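Local structure of endo-1,3-beta-glucanase (Streptomyces sioyaensis, 3DGT) at residues A[195-200]-A[204-209]; A[92-95]-A[99-102]. The protein hydrolyses internal linkages of 1,3-beta-glucans through this family 16 glycoside hydrolase catalytic domain, which is one part of a longer protein. All blocks are in the same frame, centred on the assembly; numbering follows the deposited sequence.

Contact 1: A[195-200]-A[204-209]; sequences MEWDRS and EAIRFS
R207 reaches across the hairpin to E196 and D198 on the same face of the sheet. Its NH1 carries both salt bridges. R207 NH1 to E196 OE2, at 2.5 Å, is so short that its exact length is doubtful. R207 NH1 to D198 OD2, 2.9 Å, is nearly straight (174°), on that oxygen's anti side. Both carboxylates sit at the guanidinium edge and are turned steeply to its plane, E196 by 86°. R207 chi1 of 50° sets CG between the backbone N and carbonyl carbon; a bend at chi3 brings NH1 to the carboxylates while the chain runs alongside E196. D198 OD1 accepts S200 N in an Asx turn.

M195, W197, I206 and F208 share the other face. I206 CD1 lies over one face of the W197 indole, and M195 CG meets F208 CE1 at 3.6 Å. Near the turn, R199 NE binds E204 OE2 from above the carboxylate plane, and R199 NH1 binds P94 O. A water links W197 NE1 to E204 OE1.

Four backbone hydrogen bonds join the antiparallel strands 191-198 and 205-210. Strand 99-107 flanks the first, 213-219 the second. Helix 225-232 covers W197 and I206, and its W228 bonds E204 OE1.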
# COMPACT_ATOMS: atom_id res chain seq x y z
N MET A 195 0.72 -9.43 -3.98
CA MET A 195 -0.14 -10.18 -3.09
C MET A 195 -0.91 -11.17 -3.96
O MET A 195 -1.58 -10.76 -4.91
CB MET A 195 -1.10 -9.21 -2.40
CG MET A 195 -2.01 -9.81 -1.32
SD MET A 195 -3.36 -10.84 -1.94
CE MET A 195 -4.23 -9.71 -3.01
N GLU A 196 -0.77 -12.46 -3.66
CA GLU A 196 -1.61 -13.48 -4.28
C GLU A 196 -2.64 -13.99 -3.27
O GLU A 196 -2.30 -14.44 -2.18
CB GLU A 196 -0.80 -14.64 -4.86
CG GLU A 196 -1.69 -15.74 -5.44
CD GLU A 196 -0.91 -16.91 -6.00
OE1 GLU A 196 -0.30 -16.75 -7.07
OE2 GLU A 196 -0.95 -17.99 -5.40
N TRP A 197 -3.90 -13.90 -3.68
CA TRP A 197 -5.04 -14.29 -2.87
C TRP A 197 -5.56 -15.57 -3.52
O TRP A 197 -6.09 -15.55 -4.64
CB TRP A 197 -6.06 -13.16 -2.95
CG TRP A 197 -7.34 -13.27 -2.18
CD1 TRP A 197 -7.84 -14.34 -1.47
CD2 TRP A 197 -8.33 -12.25 -2.10
NE1 TRP A 197 -9.08 -14.02 -0.94
CE2 TRP A 197 -9.40 -12.74 -1.32
CE3 TRP A 197 -8.41 -10.94 -2.62
CZ2 TRP A 197 -10.53 -11.97 -1.05
CZ3 TRP A 197 -9.53 -10.18 -2.35
CH2 TRP A 197 -10.57 -10.70 -1.57
N ASP A 198 -5.36 -16.68 -2.81
CA ASP A 198 -5.57 -18.02 -3.34
C ASP A 198 -6.82 -18.66 -2.72
O ASP A 198 -6.80 -19.09 -1.56
CB ASP A 198 -4.32 -18.87 -3.06
CG ASP A 198 -4.35 -20.22 -3.74
OD1 ASP A 198 -5.41 -20.59 -4.27
OD2 ASP A 198 -3.30 -20.90 -3.73
N ARG A 199 -7.89 -18.71 -3.50
CA ARG A 199 -9.12 -19.36 -3.05
C ARG A 199 -9.27 -20.74 -3.69
O ARG A 199 -10.38 -21.29 -3.72
CB ARG A 199 -10.34 -18.48 -3.37
CG ARG A 199 -10.31 -17.12 -2.66
CD ARG A 199 -11.60 -16.35 -2.89
NE ARG A 199 -12.69 -16.92 -2.10
CZ ARG A 199 -13.96 -16.55 -2.21
NH1 ARG A 199 -14.31 -15.64 -3.12
NH2 ARG A 199 -14.89 -17.10 -1.44
N SER A 200 -8.17 -21.31 -4.17
CA SER A 200 -8.21 -22.61 -4.86
C SER A 200 -7.93 -23.79 -3.94
O SER A 200 -8.02 -24.93 -4.38
CB SER A 200 -7.23 -22.63 -6.04
OG SER A 200 -5.89 -22.80 -5.60
N GLU A 204 -7.81 -21.44 2.62
CA GLU A 204 -7.50 -20.33 1.72
C GLU A 204 -6.24 -19.63 2.21
O GLU A 204 -5.95 -19.63 3.41
CB GLU A 204 -8.67 -19.35 1.63
CG GLU A 204 -9.87 -19.91 0.88
CD GLU A 204 -10.96 -18.87 0.65
OE1 GLU A 204 -11.00 -17.87 1.39
OE2 GLU A 204 -11.79 -19.07 -0.26
N ALA A 205 -5.48 -19.06 1.28
CA ALA A 205 -4.21 -18.44 1.63
C ALA A 205 -4.00 -17.13 0.92
O ALA A 205 -4.48 -16.92 -0.20
CB ALA A 205 -3.06 -19.39 1.34
N ILE A 206 -3.26 -16.26 1.58
CA ILE A 206 -2.79 -15.01 0.98
C ILE A 206 -1.26 -15.02 1.09
O ILE A 206 -0.70 -15.27 2.17
CB ILE A 206 -3.45 -13.79 1.66
CG1 ILE A 206 -4.94 -13.76 1.25
CG2 ILE A 206 -2.72 -12.48 1.29
CD1 ILE A 206 -5.81 -12.78 2.04
N ARG A 207 -0.57 -14.81 -0.04
CA ARG A 207 0.89 -14.83 -0.05
C ARG A 207 1.44 -13.51 -0.53
O ARG A 207 1.03 -13.01 -1.58
CB ARG A 207 1.48 -15.98 -0.88
CG ARG A 207 0.93 -16.16 -2.29
CD ARG A 207 1.28 -17.54 -2.86
NE ARG A 207 0.84 -18.60 -1.98
CZ ARG A 207 -0.21 -19.40 -2.19
NH1 ARG A 207 -0.93 -19.31 -3.29
NH2 ARG A 207 -0.51 -20.31 -1.28
N PHE A 208 2.36 -12.94 0.24
CA PHE A 208 3.03 -11.70 -0.12
C PHE A 208 4.44 -11.98 -0.59
O PHE A 208 5.18 -12.74 0.05
CB PHE A 208 3.10 -10.75 1.08
CG PHE A 208 1.76 -10.34 1.63
CD1 PHE A 208 1.06 -9.27 1.08
CD2 PHE A 208 1.21 -11.01 2.72
CE1 PHE A 208 -0.16 -8.88 1.62
CE2 PHE A 208 -0.01 -10.61 3.26
CZ PHE A 208 -0.70 -9.55 2.71
N SER A 209 4.80 -11.35 -1.71
CA SER A 209 6.13 -11.53 -2.30
C SER A 209 6.77 -10.22 -2.73
O SER A 209 6.09 -9.21 -2.94
CB SER A 209 6.06 -12.49 -3.48
OG SER A 209 5.12 -12.06 -4.45
O HOH W 1 -11.10 -15.28 0.78
O HOH W 2 -12.22 -21.32 -1.49

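Contact 2: A[92-95]-A[99-102]; sequences FQPP and KLRV
P94 lies against L100, and apolar contact carries most of this pairing. The pyrrolidine ring and the leucine side chain cross at about a right angle. P94 CD comes to 3.7 Å from L100 CB, and P94 CG is almost as near to the same atom. L100 chi1 of -160° places CG roughly opposite the backbone N, and the CD2 branch then reaches the 92-95 loop. There L100 CD2 touches F92 CB at 4.1 Å. The F92 ring itself leads away from the strand.

Other contacts involve the backbone. P94 CB packs on K99 C at 3.6 Å. L100 CD2 also lies 3.9 Å from Q93 N. The two segments share neither a hydrogen bond nor a salt bridge, so the fit depends on shape. With the ring carbons CG and CD of P94 gone, as with an alanine here, a gap would probably open beside L100 CB.

Polar groups find partners elsewhere: the F92 backbone bonds that of F236. The loop folds back over the start of strand 99-107, which lies between strands 191-198 and 266-276. V273 of strand 266-276 touches both F92 and L100, while W197 of strand 191-198 packs on Q93 and P94.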
# COMPACT_ATOMS: atom_id res chain seq x y z
N PHE A 92 -12.26 -5.72 -6.33
CA PHE A 92 -11.22 -6.75 -6.49
C PHE A 92 -11.36 -7.88 -5.48
O PHE A 92 -11.23 -7.67 -4.28
CB PHE A 92 -9.83 -6.12 -6.35
CG PHE A 92 -9.59 -4.94 -7.27
CD1 PHE A 92 -9.80 -5.05 -8.64
CD2 PHE A 92 -9.13 -3.73 -6.76
CE1 PHE A 92 -9.57 -3.96 -9.49
CE2 PHE A 92 -8.89 -2.63 -7.61
CZ PHE A 92 -9.12 -2.75 -8.97
N GLN A 93 -11.64 -9.08 -6.01
CA GLN A 93 -11.87 -10.29 -5.23
C GLN A 93 -11.98 -11.45 -6.21
O GLN A 93 -12.82 -11.42 -7.10
CB GLN A 93 -13.18 -10.19 -4.43
CG GLN A 93 -13.51 -11.45 -3.62
CD GLN A 93 -14.89 -11.41 -2.99
OE1 GLN A 93 -15.71 -10.56 -3.31
NE2 GLN A 93 -15.15 -12.36 -2.10
N PRO A 94 -11.15 -12.50 -6.03
CA PRO A 94 -11.27 -13.64 -6.91
C PRO A 94 -12.50 -14.45 -6.54
O PRO A 94 -12.90 -14.44 -5.38
CB PRO A 94 -10.02 -14.46 -6.61
CG PRO A 94 -9.67 -14.13 -5.20
CD PRO A 94 -10.11 -12.69 -5.00
N PRO A 95 -13.10 -15.17 -7.51
CA PRO A 95 -14.20 -16.04 -7.07
C PRO A 95 -13.65 -17.26 -6.35
O PRO A 95 -12.46 -17.54 -6.46
CB PRO A 95 -14.84 -16.46 -8.39
CG PRO A 95 -13.72 -16.39 -9.38
CD PRO A 95 -12.91 -15.20 -8.96
N LYS A 99 -7.91 -17.43 -8.18
CA LYS A 99 -6.83 -16.68 -7.55
C LYS A 99 -6.82 -15.25 -8.06
O LYS A 99 -7.26 -14.98 -9.18
CB LYS A 99 -5.46 -17.32 -7.83
CG LYS A 99 -5.32 -18.77 -7.41
CD LYS A 99 -3.90 -19.26 -7.65
CE LYS A 99 -3.81 -20.77 -7.49
NZ LYS A 99 -2.46 -21.30 -7.82
N LEU A 100 -6.28 -14.34 -7.25
CA LEU A 100 -6.07 -12.96 -7.66
C LEU A 100 -4.65 -12.57 -7.33
O LEU A 100 -4.11 -13.02 -6.33
CB LEU A 100 -7.04 -12.03 -6.92
CG LEU A 100 -7.29 -10.65 -7.54
CD1 LEU A 100 -8.27 -10.76 -8.72
CD2 LEU A 100 -7.81 -9.67 -6.49
N ARG A 101 -4.03 -11.75 -8.18
CA ARG A 101 -2.76 -11.11 -7.84
C ARG A 101 -2.89 -9.61 -7.94
O ARG A 101 -3.36 -9.10 -8.96
CB ARG A 101 -1.61 -11.60 -8.73
CG ARG A 101 -1.07 -12.96 -8.34
CD ARG A 101 -0.05 -13.48 -9.32
NE ARG A 101 0.42 -14.81 -8.93
CZ ARG A 101 1.37 -15.49 -9.58
NH1 ARG A 101 1.97 -14.98 -10.66
NH2 ARG A 101 1.72 -16.69 -9.14
N VAL A 102 -2.47 -8.91 -6.89
CA VAL A 102 -2.44 -7.45 -6.88
C VAL A 102 -0.98 -7.06 -6.74
O VAL A 102 -0.31 -7.50 -5.82
CB VAL A 102 -3.30 -6.88 -5.72
CG1 VAL A 102 -3.26 -5.35 -5.72
CG2 VAL A 102 -4.75 -7.38 -5.85

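In the fold
Contacts 1 and 2 lie side by side in one beta-sheet, with centres about 9 Å apart. Strands 191-198 and 99-107 are antiparallel neighbours, so the 191-198 strand of the hairpin also borders contact 2. W197 N lies 2.8 Å from L100 O, a probable backbone hydrogen bond. On one face E196 OE1 meets R101 NE at 2.8 Å in a salt bridge, extending the charge network of contact 1. On the other, W197 CE3 packs against P94 CD at 3.4 Å. Both contacts lie away from the magnesium site of D16, G66 and D269. Contact 1 pairs two strands of the beta-sandwich fold of family 16 enzymes; contact 2 lays a loop against the next strand.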